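PDB 3L0G: nicotinate-nucleotide pyrophosphorylase from Ehrlichia chaffeensis, which probably converts quinolinate and phosphoribosyl pyrophosphate into nicotinate mononucleotide, with loss of carbon dioxide, on the route to NAD. Local coordinates for residues K35-D40 / I115-L120; V66-P71 / D161-C166. All coordinates share one frame; numbering follows the deposited sequence.

Contact 1 (K35-D40 / I115-L120); sequences KEDLGD and IERVIL
Asp-37, in the last turn of helix 27-38, and Val-118, in the first turn of helix 116-139, bring the two backbones nearest, 7.6 Å from CA to CA. The first helix ends at Leu-38: Gly-39 N still bonds to Lys-35 O (2.8 Å), but Gly-39 itself leaves helical angles with a positive phi of 49°.

Between the helices the side chain of Asp-37 does the touching. Its CG lies anti to the backbone N (chi1 -150°), which carries the carboxylate across the gap. Asp-37 CB and OD2 each approach Val-118 CG2 at 4.0 Å, the two side chains running antiparallel, flank to flank. The polar link is indirect: a water donates to Asp-37 OD2 at 2.6 Å and accepts from Val-118 N at 3.2 Å, and so joins the carboxylate to an amide of the opening helical turn.

This is also a subunit boundary. In the quinolinate phosphoribosyltransferase family the N-terminal domain of one chain packs against the barrel of its dimer mate, and here Asp-37 makes salt bridges through OD1 to Arg-158 and through OD2 to Arg-151, both of the second subunit. These two arginines, with the start of helix 116-139, probably favour the negative charge.

Arg-117 meets the same carboxylate with its root alone, CB lying 4.1 Å from Asp-37 OD2. Bends at chi2 and chi3 lead its guanidinium elsewhere, with NE 6.8 Å from Asp-37 OD2, the two flat groups 70° apart and NH1 hydrogen-bonded to Asn-121. The apolar flank of Val-118 continues onto Ala-33 and Leu-34.

Contact 2 (V66-P71 / D161-C166); sequences VVCGIP and DKYSVC
Cys-68 brings its sulfur from an extended loop to Tyr-163 and Ser-164 of helix 158-167; with SG anti to the backbone N (chi1 -162°), the thiol rests against these two consecutive residues. On Tyr-163, Cys-68 SG lies closest to CE2, at 3.7 Å, and stands 4.8 Å from the ring centroid, 58° off the ring normal. This is a sulfur-aromatic contact of oblique geometry, made at the CE2 and CD2 atoms. On Ser-164, Cys-68 SG comes to 3.4 Å from OG and 3.6 Å from CB. That hydroxyl is already engaged, since Ser-164 OG bonds to the carbonyl of Leu-160 one turn back in its own helix. The backbones are nearest at this same place, with Cys-68 CA 6.4 Å from Ser-164 CA.

Van der Waals contact adds a second point at the far end of the tyrosine. Pro-71 CG meets Tyr-163 OH at 3.9 Å, the proline ring and the phenol pointing at one another. Together these touches join the two domains of the family fold within one chain: 66-71 leads into helix 70-79 of the N-terminal domain, while helix 158-167 follows strand 146-148 of the parallel barrel sheet.

Polar bonding runs through neighbours rather than directly across. Asp-92 OD2 accepts from Gly-69 N and is also hydrogen-bonded to Tyr-163 OH, while Asp-92 OD1 takes Ile-70 N, so one carboxylate ties the phenol to the beginning of helix 70-79. Gly-69 sits at the N-cap of that helix with phi 105°, a backbone shape suited to glycine. Behind both segments lies helix 116-139, where Ser-127 OG bonds Cys-68 N and Ala-126 packs on Ser-164.

Contact 1 lies far out in its chain, about 22 Å from the chain centre to its own, yet it is buried, with a second subunit against it. Contact 2 is central, about 7 Å by the same measure, but only partly buried, and no other subunit touches it. Two helices run near both: helix 116-139 supplies a partner in contact 1 and backs contact 2, while helix 70-79 begins in contact 2 and, further along, packs on Ile-115 and Ile-119 beside contact 1. In chemistry, 35-40/115-120 meet through a carboxylate, a valine methyl and a water, whereas 66-71/161-166 set thiol, phenol and proline across the domain boundary.

Contact 1 (K35-D40 / I115-L120)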
ATOM      1  N   LYS C  35      -6.152   2.890   9.167  1.00  9.37           N
ATOM      2  CA  LYS C  35      -7.439   2.500   8.601  1.00  9.93           C
ATOM      3  C   LYS C  35      -8.216   1.489   9.493  1.00  9.09           C
ATOM      4  O   LYS C  35      -9.412   1.647   9.735  1.00  7.42           O
ATOM      5  CB  LYS C  35      -7.277   1.922   7.172  1.00 10.61           C
ATOM      6  CG  LYS C  35      -8.593   1.467   6.509  1.00 13.72           C
ATOM      7  CD  LYS C  35      -8.503   1.272   4.941  1.00 17.29           C
ATOM      8  CE  LYS C  35      -7.479   0.189   4.469  1.00 19.98           C
ATOM      9  NZ  LYS C  35      -7.733  -1.217   4.973  1.00 21.12           N
ATOM     10  N   GLU C  36      -7.541   0.473   9.995  1.00  8.93           N
ATOM     11  CA  GLU C  36      -8.231  -0.522  10.789  1.00  8.77           C
ATOM     12  C   GLU C  36      -8.804   0.082  12.113  1.00  8.06           C
ATOM     13  O   GLU C  36      -9.860  -0.345  12.561  1.00  8.08           O
ATOM     14  CB  GLU C  36      -7.336  -1.763  11.003  1.00  8.81           C
ATOM     15  CG  GLU C  36      -6.481  -1.734  12.202  1.00  9.58           C
ATOM     16  CD  GLU C  36      -5.505  -2.885  12.278  1.00 10.73           C
ATOM     17  OE1 GLU C  36      -5.718  -3.939  11.622  1.00 10.83           O
ATOM     18  OE2 GLU C  36      -4.492  -2.690  12.995  1.00 11.56           O
ATOM     19  N   ASP C  37      -8.141   1.095  12.687  1.00  8.10           N
ATOM     20  CA  ASP C  37      -8.555   1.676  13.971  1.00  7.62           C
ATOM     21  C   ASP C  37      -9.488   2.873  13.849  1.00  8.65           C
ATOM     22  O   ASP C  37     -10.282   3.129  14.780  1.00  6.81           O
ATOM     23  CB  ASP C  37      -7.324   2.126  14.774  1.00  7.51           C
ATOM     24  CG  ASP C  37      -7.529   2.059  16.261  1.00  6.31           C
ATOM     25  OD1 ASP C  37      -8.420   1.297  16.739  1.00  5.17           O
ATOM     26  OD2 ASP C  37      -6.780   2.777  16.968  1.00  7.05           O
ATOM     27  N   LEU C  38      -9.352   3.619  12.741  1.00  9.00           N
ATOM     28  CA  LEU C  38     -10.096   4.871  12.511  1.00 10.85           C
ATOM     29  C   LEU C  38     -11.203   4.770  11.432  1.00 11.94           C
ATOM     30  O   LEU C  38     -12.131   5.608  11.392  1.00 11.79           O
ATOM     31  CB  LEU C  38      -9.113   6.034  12.207  1.00 11.32           C
ATOM     32  CG  LEU C  38      -8.230   6.500  13.390  1.00 11.37           C
ATOM     33  CD1 LEU C  38      -7.113   7.424  12.909  1.00 13.75           C
ATOM     34  CD2 LEU C  38      -9.014   7.208  14.483  1.00  9.33           C
ATOM     35  N   GLY C  39     -11.129   3.757  10.563  1.00 13.35           N
ATOM     36  CA  GLY C  39     -12.194   3.474   9.591  1.00 14.24           C
ATOM     37  C   GLY C  39     -12.633   4.714   8.815  1.00 15.74           C
ATOM     38  O   GLY C  39     -11.794   5.554   8.468  1.00 15.93           O
ATOM     39  N   ASP C  40     -13.943   4.844   8.574  1.00 17.41           N
ATOM     40  CA  ASP C  40     -14.508   6.028   7.882  1.00 18.72           C
ATOM     41  C   ASP C  40     -15.119   7.063   8.803  1.00 18.83           C
ATOM     42  O   ASP C  40     -15.177   8.232   8.436  1.00 20.48           O
ATOM     43  CB  ASP C  40     -15.574   5.615   6.862  1.00 19.29           C
ATOM     44  CG  ASP C  40     -15.028   4.703   5.809  1.00 21.59           C
ATOM     45  OD1 ASP C  40     -13.912   4.959   5.320  1.00 23.48           O
ATOM     46  OD2 ASP C  40     -15.706   3.718   5.478  1.00 26.93           O
ATOM     47  N   ILE C 115      -4.573   8.676  17.439  1.00  9.12           N
ATOM     48  CA  ILE C 115      -3.415   7.937  16.914  1.00  8.42           C
ATOM     49  C   ILE C 115      -2.603   7.279  18.017  1.00  8.60           C
ATOM     50  O   ILE C 115      -1.645   6.542  17.736  1.00  7.79           O
ATOM     51  CB  ILE C 115      -2.493   8.855  16.020  1.00  7.97           C
ATOM     52  CG1 ILE C 115      -1.962  10.055  16.823  1.00  8.48           C
ATOM     53  CG2 ILE C 115      -3.237   9.319  14.720  1.00  4.81           C
ATOM     54  CD1 ILE C 115      -0.989  10.936  16.094  1.00  8.39           C
ATOM     55  N   GLU C 116      -2.971   7.531  19.272  1.00  9.28           N
ATOM     56  CA  GLU C 116      -2.262   6.944  20.412  1.00 10.32           C
ATOM     57  C   GLU C 116      -2.029   5.442  20.299  1.00 10.00           C
ATOM     58  O   GLU C 116      -0.890   4.966  20.421  1.00 10.22           O
ATOM     59  CB  GLU C 116      -3.042   7.186  21.707  1.00 11.28           C
ATOM     60  CG  GLU C 116      -2.392   6.615  22.914  1.00 11.88           C
ATOM     61  CD  GLU C 116      -3.165   6.909  24.196  1.00 13.77           C
ATOM     62  OE1 GLU C 116      -3.720   8.021  24.329  1.00 12.74           O
ATOM     63  OE2 GLU C 116      -3.215   5.998  25.044  1.00 13.09           O
ATOM     64  N   ARG C 117      -3.099   4.689  20.116  1.00  8.83           N
ATOM     65  CA  ARG C 117      -2.990   3.252  20.202  1.00  9.06           C
ATOM     66  C   ARG C 117      -2.179   2.715  19.003  1.00  8.77           C
ATOM     67  O   ARG C 117      -1.324   1.841  19.163  1.00  7.64           O
ATOM     68  CB  ARG C 117      -4.378   2.630  20.326  1.00  9.40           C
ATOM     69  CG  ARG C 117      -4.452   1.125  20.394  1.00 11.04           C
ATOM     70  CD  ARG C 117      -3.362   0.461  21.229  1.00 14.76           C
ATOM     71  NE  ARG C 117      -3.277   1.013  22.541  1.00 14.80           N
ATOM     72  CZ  ARG C 117      -2.242   0.861  23.349  1.00 14.48           C
ATOM     73  NH1 ARG C 117      -1.188   0.132  23.018  1.00 16.42           N
ATOM     74  NH2 ARG C 117      -2.276   1.439  24.516  1.00 14.95           N
ATOM     75  N   VAL C 118      -2.396   3.275  17.819  1.00  8.26           N
ATOM     76  CA  VAL C 118      -1.587   2.899  16.634  1.00  8.46           C
ATOM     77  C   VAL C 118      -0.075   3.064  16.879  1.00  9.00           C
ATOM     78  O   VAL C 118       0.707   2.136  16.701  1.00  8.98           O
ATOM     79  CB  VAL C 118      -2.099   3.640  15.343  1.00  8.75           C
ATOM     80  CG1 VAL C 118      -1.052   3.648  14.190  1.00  7.56           C
ATOM     81  CG2 VAL C 118      -3.403   2.980  14.869  1.00  8.30           C
ATOM     82  N   ILE C 119       0.323   4.234  17.332  1.00  8.62           N
ATOM     83  CA  ILE C 119       1.711   4.494  17.589  1.00  9.94           C
ATOM     84  C   ILE C 119       2.245   3.563  18.692  1.00  9.56           C
ATOM     85  O   ILE C 119       3.322   2.977  18.527  1.00  9.49           O
ATOM     86  CB  ILE C 119       1.916   5.989  17.928  1.00 10.29           C
ATOM     87  CG1 ILE C 119       1.751   6.822  16.653  1.00 11.01           C
ATOM     88  CG2 ILE C 119       3.269   6.241  18.522  1.00 13.35           C
ATOM     89  CD1 ILE C 119       1.606   8.350  16.922  1.00 14.11           C
ATOM     90  N   LEU C 120       1.497   3.389  19.780  1.00  8.14           N
ATOM     91  CA  LEU C 120       1.989   2.569  20.867  1.00  9.03           C
ATOM     92  C   LEU C 120       2.137   1.122  20.393  1.00  8.45           C
ATOM     93  O   LEU C 120       3.132   0.447  20.715  1.00  8.25           O
ATOM     94  CB  LEU C 120       1.093   2.671  22.143  1.00  8.54           C
ATOM     95  CG  LEU C 120       1.183   3.996  22.926  1.00  9.27           C
ATOM     96  CD1 LEU C 120       0.232   3.959  24.165  1.00 10.28           C
ATOM     97  CD2 LEU C 120       2.652   4.413  23.377  1.00  7.88           C
TER
HETATM   98  O   HOH W   1      -5.164   4.789  17.368  1.00  6.89           O

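Contact 2 (V66-P71 / D161-C166)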
ATOM      1  N   VAL C  66      15.336  -1.895  24.313  1.00  7.22           N
ATOM      2  CA  VAL C  66      16.048  -1.390  23.152  1.00  6.65           C
ATOM      3  C   VAL C  66      15.004  -0.647  22.337  1.00  7.36           C
ATOM      4  O   VAL C  66      13.979  -1.230  21.954  1.00  9.24           O
ATOM      5  CB  VAL C  66      16.695  -2.501  22.325  1.00  6.06           C
ATOM      6  CG1 VAL C  66      17.291  -1.907  21.094  1.00  4.34           C
ATOM      7  CG2 VAL C  66      17.820  -3.268  23.160  1.00  7.33           C
ATOM      8  N   VAL C  67      15.231   0.641  22.101  1.00  7.23           N
ATOM      9  CA  VAL C  67      14.246   1.478  21.403  1.00  7.03           C
ATOM     10  C   VAL C  67      14.137   1.035  19.958  1.00  7.23           C
ATOM     11  O   VAL C  67      15.168   0.864  19.291  1.00  7.60           O
ATOM     12  CB  VAL C  67      14.622   2.987  21.462  1.00  6.34           C
ATOM     13  CG1 VAL C  67      13.677   3.827  20.611  1.00  6.75           C
ATOM     14  CG2 VAL C  67      14.584   3.510  22.902  1.00  6.36           C
ATOM     15  N   CYS C  68      12.911   0.828  19.478  1.00  7.67           N
ATOM     16  CA  CYS C  68      12.696   0.515  18.053  1.00  7.66           C
ATOM     17  C   CYS C  68      11.314   0.988  17.604  1.00  7.29           C
ATOM     18  O   CYS C  68      10.343   0.860  18.336  1.00  7.45           O
ATOM     19  CB  CYS C  68      12.865  -0.972  17.800  1.00  7.98           C
ATOM     20  SG  CYS C  68      13.148  -1.395  16.024  1.00  9.18           S
ATOM     21  N   GLY C  69      11.232   1.550  16.406  1.00  7.33           N
ATOM     22  CA  GLY C  69       9.962   2.015  15.843  1.00  7.23           C
ATOM     23  C   GLY C  69       9.791   3.514  15.870  1.00  7.48           C
ATOM     24  O   GLY C  69       8.720   4.010  15.525  1.00  7.21           O
ATOM     25  N   ILE C  70      10.825   4.251  16.300  1.00  8.16           N
ATOM     26  CA  ILE C  70      10.732   5.720  16.341  1.00  8.53           C
ATOM     27  C   ILE C  70      10.419   6.361  14.980  1.00  8.35           C
ATOM     28  O   ILE C  70       9.637   7.330  14.926  1.00  8.85           O
ATOM     29  CB  ILE C  70      11.977   6.386  16.966  1.00  8.63           C
ATOM     30  CG1 ILE C  70      12.115   6.020  18.428  1.00  8.47           C
ATOM     31  CG2 ILE C  70      11.879   7.920  16.876  1.00 10.15           C
ATOM     32  CD1 ILE C  70      11.049   6.691  19.310  1.00  9.90           C
ATOM     33  N   PRO C  71      10.999   5.839  13.869  1.00  8.04           N
ATOM     34  CA  PRO C  71      10.611   6.468  12.571  1.00  8.20           C
ATOM     35  C   PRO C  71       9.113   6.363  12.251  1.00  8.89           C
ATOM     36  O   PRO C  71       8.576   7.212  11.559  1.00  9.32           O
ATOM     37  CB  PRO C  71      11.479   5.724  11.533  1.00  8.01           C
ATOM     38  CG  PRO C  71      12.727   5.244  12.365  1.00  7.13           C
ATOM     39  CD  PRO C  71      12.093   4.854  13.708  1.00  7.65           C
ATOM     40  N   ASP C 161       9.647  -6.434  11.122  1.00  8.46           N
ATOM     41  CA  ASP C 161      10.180  -7.439  12.067  1.00  7.82           C
ATOM     42  C   ASP C 161      11.662  -7.667  11.804  1.00  7.74           C
ATOM     43  O   ASP C 161      12.493  -7.620  12.734  1.00  6.66           O
ATOM     44  CB  ASP C 161       9.369  -8.741  12.020  1.00  8.15           C
ATOM     45  CG  ASP C 161       7.988  -8.619  12.716  1.00  8.63           C
ATOM     46  OD1 ASP C 161       7.578  -7.494  13.122  1.00  9.88           O
ATOM     47  OD2 ASP C 161       7.297  -9.660  12.835  1.00 11.67           O
ATOM     48  N   LYS C 162      12.015  -7.827  10.530  1.00  7.68           N
ATOM     49  CA  LYS C 162      13.414  -7.999  10.177  1.00  7.93           C
ATOM     50  C   LYS C 162      14.221  -6.733  10.489  1.00  8.06           C
ATOM     51  O   LYS C 162      15.327  -6.846  10.945  1.00  7.45           O
ATOM     52  CB  LYS C 162      13.605  -8.448   8.725  1.00  7.91           C
ATOM     53  CG  LYS C 162      13.324  -9.946   8.529  1.00  7.89           C
ATOM     54  CD  LYS C 162      13.383 -10.338   7.097  1.00  6.42           C
ATOM     55  CE  LYS C 162      13.353 -11.847   6.933  1.00  5.73           C
ATOM     56  NZ  LYS C 162      14.616 -12.437   7.392  1.00  5.79           N
ATOM     57  N   TYR C 163      13.658  -5.552  10.253  1.00  8.37           N
ATOM     58  CA  TYR C 163      14.299  -4.297  10.644  1.00  8.60           C
ATOM     59  C   TYR C 163      14.596  -4.233  12.162  1.00  8.32           C
ATOM     60  O   TYR C 163      15.640  -3.744  12.598  1.00  7.41           O
ATOM     61  CB  TYR C 163      13.379  -3.117  10.253  1.00  8.98           C
ATOM     62  CG  TYR C 163      13.758  -1.783  10.879  1.00  9.62           C
ATOM     63  CD1 TYR C 163      14.791  -1.001  10.354  1.00 12.17           C
ATOM     64  CD2 TYR C 163      13.079  -1.286  11.970  1.00 11.63           C
ATOM     65  CE1 TYR C 163      15.138   0.237  10.942  1.00 12.15           C
ATOM     66  CE2 TYR C 163      13.426  -0.043  12.554  1.00 10.40           C
ATOM     67  CZ  TYR C 163      14.445   0.698  12.042  1.00 11.52           C
ATOM     68  OH  TYR C 163      14.759   1.909  12.651  1.00  8.91           O
ATOM     69  N   SER C 164      13.652  -4.718  12.961  1.00  7.73           N
ATOM     70  CA  SER C 164      13.760  -4.601  14.411  1.00  6.83           C
ATOM     71  C   SER C 164      14.810  -5.591  14.954  1.00  7.14           C
ATOM     72  O   SER C 164      15.535  -5.287  15.931  1.00  6.53           O
ATOM     73  CB  SER C 164      12.394  -4.818  15.060  1.00  6.89           C
ATOM     74  OG  SER C 164      11.392  -3.912  14.605  1.00  5.84           O
ATOM     75  N   VAL C 165      14.919  -6.761  14.311  1.00  6.48           N
ATOM     76  CA  VAL C 165      16.022  -7.701  14.593  1.00  6.29           C
ATOM     77  C   VAL C 165      17.397  -7.063  14.305  1.00  7.59           C
ATOM     78  O   VAL C 165      18.305  -7.164  15.122  1.00  8.35           O
ATOM     79  CB  VAL C 165      15.866  -9.030  13.818  1.00  6.30           C
ATOM     80  CG1 VAL C 165      17.178  -9.857  13.885  1.00  4.06           C
ATOM     81  CG2 VAL C 165      14.664  -9.825  14.381  1.00  4.32           C
ATOM     82  N   CYS C 166      17.537  -6.372  13.173  1.00  7.59           N
ATOM     83  CA  CYS C 166      18.748  -5.611  12.888  1.00  8.00           C
ATOM     84  C   CYS C 166      18.996  -4.473  13.899  1.00  7.52           C
ATOM     85  O   CYS C 166      20.110  -4.315  14.367  1.00  6.61           O
ATOM     86  CB  CYS C 166      18.785  -5.129  11.415  1.00  8.74           C
ATOM     87  SG  CYS C 166      18.837  -6.606  10.228  1.00 13.38           S
TER